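Local coordinates for protein protelomerase (Agrobacterium tumefaciens, PDB 4F41) that probably cuts and rejoins DNA to form covalently closed hairpin telomeres, acting through a catalytic domain of the telomere resolvase family that is here bound to DNA, at residues A[152-157]-A[260-265]; A[266-271]-A[289-294]. The protein carries 1 engineered substitution. All coordinates share one frame; numbering follows the deposited sequence.

Along the chain from the N terminus, contact 1 opens at 152-157, just after helix 140-151, and closes at 260-265, at the N-terminal part of helix 263-275. The 102 residues between include the four-stranded antiparallel sheet. Contact 2 starts only then, at 266-271 of that same helix, and closes a much shorter loop with 289-294, near the end of helix 283-290. The two therefore follow in series, without nesting or crossing. Their centres lie 11 Å apart and they touch directly: Arg-153 NH1 is 2.7 Å from Ile-290 O, a probable hydrogen bond. Helix 263-275 thus joins the turn between helices 140-151 and 155-161 to the end region of helix 283-290 beside the DNA.

Contact 1: A[152-157]-A[260-265]. Engineered in segment 152-157: Ala-154 (natural residue Arg). With nucleotides of chain B.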
loop_
_atom_site.group_PDB
_atom_site.type_symbol
_atom_site.label_atom_id
_atom_site.label_comp_id
_atom_site.label_asym_id
_atom_site.label_seq_id
_atom_site.Cartn_x
_atom_site.Cartn_y
_atom_site.Cartn_z
ATOM N N GLY A 152 -0.292 -6.858 -10.524
ATOM C CA GLY A 152 -0.330 -5.454 -10.157
ATOM C C GLY A 152 -0.978 -5.203 -8.808
ATOM O O GLY A 152 -1.450 -4.099 -8.534
ATOM N N ARG A 153 -1.004 -6.230 -7.965
ATOM C CA ARG A 153 -1.531 -6.083 -6.616
ATOM C C ARG A 153 -0.446 -5.592 -5.665
ATOM O O ARG A 153 0.739 -5.850 -5.873
ATOM C CB ARG A 153 -2.119 -7.403 -6.112
ATOM C CG ARG A 153 -3.256 -7.947 -6.961
ATOM C CD ARG A 153 -4.291 -6.874 -7.250
ATOM N NE ARG A 153 -4.328 -6.538 -8.669
ATOM C CZ ARG A 153 -5.052 -5.551 -9.187
ATOM N NH1 ARG A 153 -5.028 -5.322 -10.492
ATOM N NH2 ARG A 153 -5.802 -4.793 -8.400
ATOM N N ALA A 154 -0.863 -4.879 -4.625
ATOM C CA ALA A 154 0.055 -4.396 -3.603
ATOM C C ALA A 154 0.699 -5.577 -2.882
ATOM O O ALA A 154 0.088 -6.640 -2.772
ATOM C CB ALA A 154 -0.682 -3.501 -2.616
ATOM N N PRO A 155 1.943 -5.398 -2.404
ATOM C CA PRO A 155 2.650 -6.432 -1.640
ATOM C C PRO A 155 1.797 -6.996 -0.508
ATOM O O PRO A 155 1.764 -8.210 -0.307
ATOM C CB PRO A 155 3.848 -5.676 -1.070
ATOM C CG PRO A 155 4.135 -4.633 -2.092
ATOM C CD PRO A 155 2.796 -4.220 -2.652
ATOM N N TYR A 156 1.109 -6.117 0.213
ATOM C CA TYR A 156 0.222 -6.537 1.290
ATOM C C TYR A 156 -0.877 -7.435 0.741
ATOM O O TYR A 156 -1.157 -8.497 1.295
ATOM C CB TYR A 156 -0.388 -5.320 1.986
ATOM C CG TYR A 156 -1.180 -5.651 3.230
ATOM C CD1 TYR A 156 -0.569 -6.246 4.327
ATOM C CD2 TYR A 156 -2.534 -5.357 3.313
ATOM C CE1 TYR A 156 -1.287 -6.547 5.467
ATOM C CE2 TYR A 156 -3.260 -5.655 4.451
ATOM C CZ TYR A 156 -2.631 -6.249 5.524
ATOM O OH TYR A 156 -3.349 -6.547 6.659
ATOM N N GLU A 157 -1.485 -7.007 -0.360
ATOM C CA GLU A 157 -2.535 -7.783 -1.008
ATOM C C GLU A 157 -2.014 -9.151 -1.438
ATOM O O GLU A 157 -2.592 -10.178 -1.090
ATOM C CB GLU A 157 -3.091 -7.026 -2.217
ATOM C CG GLU A 157 -3.705 -5.678 -1.875
ATOM C CD GLU A 157 -4.153 -4.912 -3.105
ATOM O OE1 GLU A 157 -3.829 -5.348 -4.230
ATOM O OE2 GLU A 157 -4.830 -3.874 -2.947
ATOM N N LYS A 260 11.768 0.151 -6.520
ATOM C CA LYS A 260 10.912 -0.132 -5.373
ATOM C C LYS A 260 9.767 -1.053 -5.790
ATOM O O LYS A 260 9.293 -0.977 -6.923
ATOM C CB LYS A 260 10.360 1.163 -4.768
ATOM C CG LYS A 260 11.290 1.832 -3.770
ATOM C CD LYS A 260 12.121 2.920 -4.423
ATOM C CE LYS A 260 11.241 4.054 -4.923
ATOM N NZ LYS A 260 12.041 5.162 -5.514
ATOM N N PRO A 261 9.328 -1.933 -4.873
ATOM C CA PRO A 261 8.266 -2.915 -5.132
ATOM C C PRO A 261 6.990 -2.310 -5.717
ATOM O O PRO A 261 6.475 -2.824 -6.712
ATOM C CB PRO A 261 7.984 -3.488 -3.742
ATOM C CG PRO A 261 9.281 -3.369 -3.031
ATOM C CD PRO A 261 9.899 -2.090 -3.524
ATOM N N TYR A 262 6.497 -1.230 -5.116
ATOM C CA TYR A 262 5.236 -0.631 -5.547
ATOM C C TYR A 262 5.301 -0.116 -6.983
ATOM O O TYR A 262 4.273 0.023 -7.647
ATOM C CB TYR A 262 4.809 0.492 -4.598
ATOM C CG TYR A 262 3.325 0.780 -4.638
ATOM C CD1 TYR A 262 2.427 -0.009 -3.928
ATOM C CD2 TYR A 262 2.819 1.834 -5.389
ATOM C CE1 TYR A 262 1.070 0.245 -3.962
ATOM C CE2 TYR A 262 1.461 2.095 -5.428
ATOM C CZ TYR A 262 0.592 1.298 -4.712
ATOM O OH TYR A 262 -0.760 1.550 -4.745
ATOM N N GLY A 263 6.515 0.161 -7.456
ATOM C CA GLY A 263 6.726 0.544 -8.839
ATOM C C GLY A 263 6.160 -0.501 -9.782
ATOM O O GLY A 263 5.550 -0.166 -10.800
ATOM N N LEU A 264 6.344 -1.771 -9.422
ATOM C CA LEU A 264 5.821 -2.888 -10.205
ATOM C C LEU A 264 4.322 -2.755 -10.446
ATOM O O LEU A 264 3.808 -3.226 -11.458
ATOM C CB LEU A 264 6.120 -4.224 -9.518
ATOM C CG LEU A 264 7.387 -4.980 -9.927
ATOM C CD1 LEU A 264 8.613 -4.085 -9.864
ATOM C CD2 LEU A 264 7.572 -6.209 -9.049
ATOM N N ARG A 265 3.625 -2.117 -9.510
ATOM C CA ARG A 265 2.210 -1.832 -9.688
ATOM C C ARG A 265 2.045 -0.758 -10.758
ATOM O O ARG A 265 1.361 -0.980 -11.758
ATOM C CB ARG A 265 1.575 -1.403 -8.362
ATOM C CG ARG A 265 0.066 -1.244 -8.390
ATOM C CD ARG A 265 -0.480 -1.069 -6.978
ATOM N NE ARG A 265 -1.896 -0.709 -6.961
ATOM C CZ ARG A 265 -2.892 -1.587 -6.906
ATOM N NH1 ARG A 265 -2.629 -2.886 -6.865
ATOM N NH2 ARG A 265 -4.149 -1.167 -6.891
ATOM P P DG B 24 7.435 0.096 -1.599
ATOM O OP1 DG B 24 7.761 0.307 -3.026
ATOM O OP2 DG B 24 7.632 -1.237 -0.987
ATOM O "O5'" DG B 24 8.251 1.162 -0.730
ATOM C "C5'" DG B 24 8.269 2.524 -1.134
ATOM C "C4'" DG B 24 9.198 3.337 -0.252
ATOM O "O4'" DG B 24 8.648 3.420 1.088
ATOM C "C3'" DG B 24 10.611 2.770 -0.106
ATOM O "O3'" DG B 24 11.564 3.785 -0.405
ATOM C "C2'" DG B 24 10.685 2.331 1.354
ATOM C "C1'" DG B 24 9.703 3.288 2.014
ATOM N N9 DG B 24 9.168 2.791 3.277
ATOM C C8 DG B 24 8.316 1.729 3.460
ATOM N N7 DG B 24 8.008 1.520 4.710
ATOM C C5 DG B 24 8.701 2.508 5.401
ATOM C C6 DG B 24 8.757 2.785 6.788
ATOM O O6 DG B 24 8.185 2.193 7.715
ATOM N N1 DG B 24 9.579 3.877 7.062
ATOM C C2 DG B 24 10.260 4.605 6.116
ATOM N N2 DG B 24 11.003 5.625 6.571
ATOM N N3 DG B 24 10.215 4.357 4.814
ATOM C C4 DG B 24 9.419 3.298 4.531
ATOM P P DT B 23 1.583 -2.442 1.209
ATOM O OP1 DT B 23 1.316 -3.294 0.030
ATOM O OP2 DT B 23 1.987 -3.060 2.487
ATOM O "O5'" DT B 23 2.698 -1.363 0.830
ATOM C "C5'" DT B 23 2.584 -0.613 -0.369
ATOM C "C4'" DT B 23 3.688 0.423 -0.441
ATOM O "O4'" DT B 23 3.582 1.313 0.699
ATOM C "C3'" DT B 23 5.105 -0.144 -0.407
ATOM O "O3'" DT B 23 5.902 0.525 -1.374
ATOM C "C2'" DT B 23 5.576 0.162 1.012
ATOM C "C1'" DT B 23 4.868 1.485 1.254
ATOM N N1 DT B 23 4.736 1.846 2.691
ATOM C C2 DT B 23 5.311 3.017 3.125
ATOM O O2 DT B 23 5.922 3.774 2.392
ATOM N N3 DT B 23 5.140 3.271 4.459
ATOM C C4 DT B 23 4.471 2.495 5.386
ATOM O O4 DT B 23 4.382 2.825 6.567
ATOM C C5 DT B 23 3.894 1.280 4.864
ATOM C C7 DT B 23 3.142 0.354 5.774
ATOM C C6 DT B 23 4.052 1.017 3.559
ATOM P P DT B 22 -4.467 -1.489 4.686
ATOM O OP1 DT B 22 -5.771 -2.022 4.235
ATOM O OP2 DT B 22 -3.888 -1.951 5.968
ATOM O "O5'" DT B 22 -3.379 -1.747 3.541
ATOM C "C5'" DT B 22 -1.988 -1.650 3.835
ATOM C "C4'" DT B 22 -1.322 -0.567 3.008
ATOM O "O4'" DT B 22 -1.312 0.673 3.752
ATOM C "C3'" DT B 22 0.146 -0.817 2.692
ATOM O "O3'" DT B 22 0.272 -1.552 1.482
ATOM C "C2'" DT B 22 0.723 0.588 2.532
ATOM C "C1'" DT B 22 -0.290 1.497 3.226
ATOM N N1 DT B 22 0.301 2.324 4.321
ATOM C C2 DT B 22 1.168 3.342 3.991
ATOM O O2 DT B 22 1.488 3.616 2.848
ATOM N N3 DT B 22 1.653 4.045 5.061
ATOM C C4 DT B 22 1.373 3.845 6.397
ATOM O O4 DT B 22 1.873 4.545 7.275
ATOM C C5 DT B 22 0.459 2.763 6.674
ATOM C C7 DT B 22 0.074 2.444 8.088
ATOM C C6 DT B 22 -0.026 2.065 5.637
HETATM O O HOH W 1 -5.607 -3.908 -6.025
#
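The aliphatic chain of Arg-265 lies against Gly-152, within the catalytic domain of the telomere resolvase family; Tyr-Gly-Leu-Arg-His here resembles the His-x-Leu-Arg-His box of tyrosine recombinases, with Tyr-262 in the place of the first histidine. This is the close-packed side. With CG anti to the backbone N (chi1 -173°) and the chain extended to NE, Arg-265 runs along Gly-152, its CG 3.2 Å from Gly-152 O. NH1 sits too near that oxygen in the model, so its exact place, and the long salt bridge to Glu-157 OE1, are doubtful. A water links the polar ends: it accepts from Arg-153 NH2 at 2.5 Å and from Arg-265 NH2 at 3.2 Å, and can donate to Glu-157 OE1. The two guanidinium planes stand 80° apart, and the nearby carboxylate probably offsets their like charge; Arg-153 NH1 also bonds Ile-290 O.

Toward the DNA the segments meet more loosely. Pro-155 CG and Pro-261 CB are 4.3 Å apart, and CB of the engineered Ala-154, arginine in the natural protein, comes no closer than 4.3 Å to the edge of the Tyr-262 ring, at CE1. Here phosphates of chain B bind to each segment: Tyr-156 N, at the start of helix 155-161, gives a hydrogen bond of 2.8 Å to OP1 of DT23, and Tyr-262 N one of 2.9 Å to OP1 of DG24. Half of a capping box turns this helix start back to the close-packed side, Ala-154 N donating to Glu-157 OE1 at 3.0 Å from 64° above the carboxylate plane.

Contact 2: A[266-271]-A[289-294]; sequences HLYAEV and AILGHN. With nucleotides of chain B.
Ile-290 rests its CD1 methyl against both Tyr-268 and Ala-269, 4.1 Å from Tyr-268 CE2 and also 4.1 Å from Ala-269 CA. The torsions account for this reach: CG1 lies between the backbone N and the carbonyl carbon (chi1 65°), and CD1 then continues in the extended form, so that the methyl leads toward the helix while CG2 is left behind. Tyr-268 has CG anti to its backbone N (chi1 158°), and the ring presents its CE2 corner to the other segment. Leu-291 CD1 meets that ring at the edge, near its plane, at 4.5 Å from CE2, while the Ile-290 methyl approaches obliquely. The same Leu-291 methyl lies 4.2 Å from Ala-269 CB, so the CD1 branch does all the touching for this leucine.

The arrangement packs two successive helices, 263-275 and 283-290, near the end of the second; the nearest CA atoms, of Ala-269 and Ile-290, are 7.5 Å apart. The chain there carries Leu-Gly-His-Asn, resembling a conserved sequence of tyrosine recombinases, and Gly-292 turns it with a positive phi. After this turn the His-293 ring has Leu-291 CB 3.4 Å above one face, offset toward the rim. Phe-287 of helix 283-290 adds to the packing on Ala-269. The phenol oxygen of Tyr-268 is held by Pro-201 O.

Beyond the apolar patch both segments turn to chain B. Asn-294 N gives a hydrogen bond of 2.7 Å to OP2 of DC15. From helix 263-275, the NE2/CE1 edge of His-266 faces OP1 of DA13, each atom 3.2 Å away, and its ND1 bonds Thr-306 OG1, which helps fix the ring's rotation.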
loop_
_atom_site.group_PDB
_atom_site.type_symbol
_atom_site.label_atom_id
_atom_site.label_comp_id
_atom_site.label_asym_id
_atom_site.label_seq_id
_atom_site.Cartn_x
_atom_site.Cartn_y
_atom_site.Cartn_z
ATOM N N HIS A 266 2.696 0.388 -10.555
ATOM C CA HIS A 266 2.653 1.489 -11.516
ATOM C C HIS A 266 2.854 0.969 -12.933
ATOM O O HIS A 266 1.909 0.954 -13.734
ATOM C CB HIS A 266 3.739 2.520 -11.203
ATOM C CG HIS A 266 3.445 3.373 -10.010
ATOM N ND1 HIS A 266 3.846 4.690 -9.922
ATOM C CD2 HIS A 266 2.794 3.102 -8.854
ATOM C CE1 HIS A 266 3.450 5.193 -8.769
ATOM N NE2 HIS A 266 2.809 4.250 -8.100
ATOM N N LEU A 267 4.080 0.521 -13.211
ATOM C CA LEU A 267 4.434 -0.120 -14.472
ATOM C C LEU A 267 3.316 -1.019 -14.982
ATOM O O LEU A 267 2.883 -0.861 -16.122
ATOM C CB LEU A 267 5.735 -0.916 -14.331
ATOM C CG LEU A 267 6.262 -1.589 -15.602
ATOM C CD1 LEU A 267 6.478 -0.565 -16.701
ATOM C CD2 LEU A 267 7.552 -2.339 -15.325
ATOM N N TYR A 268 2.824 -1.915 -14.122
ATOM C CA TYR A 268 1.760 -2.852 -14.493
ATOM C C TYR A 268 0.649 -2.104 -15.204
ATOM O O TYR A 268 0.411 -2.325 -16.397
ATOM C CB TYR A 268 1.228 -3.590 -13.258
ATOM C CG TYR A 268 -0.165 -4.180 -13.388
ATOM C CD1 TYR A 268 -0.366 -5.427 -13.968
ATOM C CD2 TYR A 268 -1.277 -3.504 -12.891
ATOM C CE1 TYR A 268 -1.637 -5.971 -14.073
ATOM C CE2 TYR A 268 -2.548 -4.042 -12.994
ATOM C CZ TYR A 268 -2.721 -5.275 -13.584
ATOM O OH TYR A 268 -3.983 -5.817 -13.689
ATOM N N ALA A 269 0.035 -1.173 -14.476
ATOM C CA ALA A 269 -1.044 -0.347 -14.998
ATOM C C ALA A 269 -0.700 0.149 -16.395
ATOM O O ALA A 269 -1.468 -0.052 -17.341
ATOM C CB ALA A 269 -1.323 0.814 -14.067
ATOM N N GLU A 270 0.480 0.753 -16.520
ATOM C CA GLU A 270 0.934 1.301 -17.793
ATOM C C GLU A 270 0.784 0.266 -18.900
ATOM O O GLU A 270 0.034 0.481 -19.854
ATOM C CB GLU A 270 2.387 1.776 -17.705
ATOM C CG GLU A 270 2.814 2.687 -18.843
ATOM C CD GLU A 270 2.140 4.044 -18.781
ATOM O OE1 GLU A 270 1.853 4.513 -17.658
ATOM O OE2 GLU A 270 1.892 4.640 -19.852
ATOM N N VAL A 271 1.445 -0.880 -18.751
ATOM C CA VAL A 271 1.406 -1.865 -19.825
ATOM C C VAL A 271 0.015 -2.486 -19.907
ATOM O O VAL A 271 -0.424 -2.907 -20.978
ATOM C CB VAL A 271 2.525 -2.941 -19.713
ATOM C CG1 VAL A 271 3.604 -2.502 -18.735
ATOM C CG2 VAL A 271 1.954 -4.295 -19.327
ATOM N N ALA A 289 -10.074 1.472 -12.778
ATOM C CA ALA A 289 -10.843 0.241 -12.909
ATOM C C ALA A 289 -10.029 -0.983 -12.500
ATOM O O ALA A 289 -10.489 -1.808 -11.709
ATOM C CB ALA A 289 -11.356 0.084 -14.334
ATOM N N ILE A 290 -8.817 -1.094 -13.035
ATOM C CA ILE A 290 -7.988 -2.272 -12.796
ATOM C C ILE A 290 -7.221 -2.211 -11.475
ATOM O O ILE A 290 -6.630 -3.202 -11.048
ATOM C CB ILE A 290 -6.994 -2.511 -13.948
ATOM C CG1 ILE A 290 -5.981 -1.368 -14.027
ATOM C CG2 ILE A 290 -7.736 -2.664 -15.267
ATOM C CD1 ILE A 290 -4.957 -1.535 -15.124
ATOM N N LEU A 291 -7.230 -1.047 -10.832
ATOM C CA LEU A 291 -6.550 -0.882 -9.549
ATOM C C LEU A 291 -7.525 -1.035 -8.385
ATOM O O LEU A 291 -7.113 -1.195 -7.236
ATOM C CB LEU A 291 -5.841 0.474 -9.477
ATOM C CG LEU A 291 -4.367 0.542 -9.891
ATOM C CD1 LEU A 291 -4.092 -0.275 -11.142
ATOM C CD2 LEU A 291 -3.950 1.989 -10.106
ATOM N N GLY A 292 -8.816 -0.987 -8.691
ATOM C CA GLY A 292 -9.850 -1.162 -7.686
ATOM C C GLY A 292 -10.063 0.075 -6.836
ATOM O O GLY A 292 -10.275 -0.022 -5.628
ATOM N N HIS A 293 -10.014 1.241 -7.471
ATOM C CA HIS A 293 -10.180 2.505 -6.760
ATOM C C HIS A 293 -11.631 2.765 -6.368
ATOM O O HIS A 293 -12.536 2.031 -6.767
ATOM C CB HIS A 293 -9.651 3.667 -7.598
ATOM C CG HIS A 293 -8.159 3.692 -7.729
ATOM N ND1 HIS A 293 -7.503 4.519 -8.609
ATOM C CD2 HIS A 293 -7.199 2.986 -7.080
ATOM C CE1 HIS A 293 -6.198 4.324 -8.505
ATOM N NE2 HIS A 293 -5.989 3.403 -7.585
ATOM N N ASN A 294 -11.837 3.820 -5.588
ATOM C CA ASN A 294 -13.167 4.203 -5.131
ATOM C C ASN A 294 -14.090 4.549 -6.296
ATOM O O ASN A 294 -13.627 4.935 -7.369
ATOM C CB ASN A 294 -13.071 5.392 -4.172
ATOM C CG ASN A 294 -14.386 5.692 -3.479
ATOM O OD1 ASN A 294 -15.181 4.791 -3.215
ATOM N ND2 ASN A 294 -14.621 6.966 -3.185
ATOM P P DC B 15 -9.851 3.770 -2.507
ATOM O OP1 DC B 15 -10.298 2.361 -2.439
ATOM O OP2 DC B 15 -9.874 4.484 -3.803
ATOM O "O5'" DC B 15 -10.698 4.631 -1.457
ATOM C "C5'" DC B 15 -10.786 4.189 -0.108
ATOM C "C4'" DC B 15 -11.240 5.298 0.826
ATOM O "O4'" DC B 15 -10.243 6.354 0.866
ATOM C "C3'" DC B 15 -12.559 5.978 0.459
ATOM O "O3'" DC B 15 -13.347 6.161 1.631
ATOM C "C2'" DC B 15 -12.095 7.317 -0.105
ATOM C "C1'" DC B 15 -10.936 7.581 0.844
ATOM N N1 DC B 15 -10.040 8.681 0.403
ATOM C C2 DC B 15 -9.409 9.476 1.365
ATOM O O2 DC B 15 -9.603 9.238 2.563
ATOM N N3 DC B 15 -8.598 10.481 0.953
ATOM C C4 DC B 15 -8.416 10.701 -0.349
ATOM N N4 DC B 15 -7.609 11.705 -0.708
ATOM C C5 DC B 15 -9.055 9.903 -1.345
ATOM C C6 DC B 15 -9.853 8.915 -0.928
ATOM P P DT B 16 -14.768 6.908 1.545
ATOM O OP1 DT B 16 -15.592 6.452 2.685
ATOM O OP2 DT B 16 -15.281 6.754 0.165
ATOM O "O5'" DT B 16 -14.397 8.451 1.762
ATOM C "C5'" DT B 16 -13.737 8.858 2.955
ATOM C "C4'" DT B 16 -13.141 10.253 2.836
ATOM O "O4'" DT B 16 -12.406 10.388 1.589
ATOM C "C3'" DT B 16 -14.133 11.420 2.875
ATOM O "O3'" DT B 16 -13.739 12.318 3.921
ATOM C "C2'" DT B 16 -13.998 12.033 1.483
ATOM C "C1'" DT B 16 -12.546 11.723 1.165
ATOM N N1 DT B 16 -12.222 11.861 -0.285
ATOM C C2 DT B 16 -11.195 12.697 -0.670
ATOM O O2 DT B 16 -10.517 13.333 0.117
ATOM N N3 DT B 16 -10.984 12.758 -2.026
ATOM C C4 DT B 16 -11.685 12.087 -3.011
ATOM O O4 DT B 16 -11.420 12.207 -4.203
ATOM C C5 DT B 16 -12.748 11.234 -2.537
ATOM C C7 DT B 16 -13.578 10.454 -3.515
ATOM C C6 DT B 16 -12.964 11.164 -1.217
ATOM P P DA B 13 2.672 6.806 -4.789
ATOM O OP1 DA B 13 3.648 6.362 -5.808
ATOM O OP2 DA B 13 1.985 8.107 -4.950
ATOM O "O5'" DA B 13 1.554 5.674 -4.621
ATOM C "C5'" DA B 13 1.016 5.423 -3.329
ATOM C "C4'" DA B 13 -0.485 5.208 -3.384
ATOM O "O4'" DA B 13 -1.087 5.754 -2.183
ATOM C "C3'" DA B 13 -1.202 5.914 -4.523
ATOM O "O3'" DA B 13 -2.445 5.275 -4.761
ATOM C "C2'" DA B 13 -1.409 7.300 -3.928
ATOM C "C1'" DA B 13 -1.816 6.922 -2.509
ATOM N N9 DA B 13 -1.518 7.945 -1.512
ATOM C C8 DA B 13 -0.678 9.017 -1.637
ATOM N N7 DA B 13 -0.615 9.767 -0.560
ATOM C C5 DA B 13 -1.472 9.142 0.332
ATOM C C6 DA B 13 -1.854 9.433 1.657
ATOM N N6 DA B 13 -1.400 10.483 2.353
ATOM N N1 DA B 13 -2.730 8.598 2.249
ATOM C C2 DA B 13 -3.192 7.546 1.566
ATOM N N3 DA B 13 -2.909 7.169 0.322
ATOM C C4 DA B 13 -2.036 8.017 -0.242
#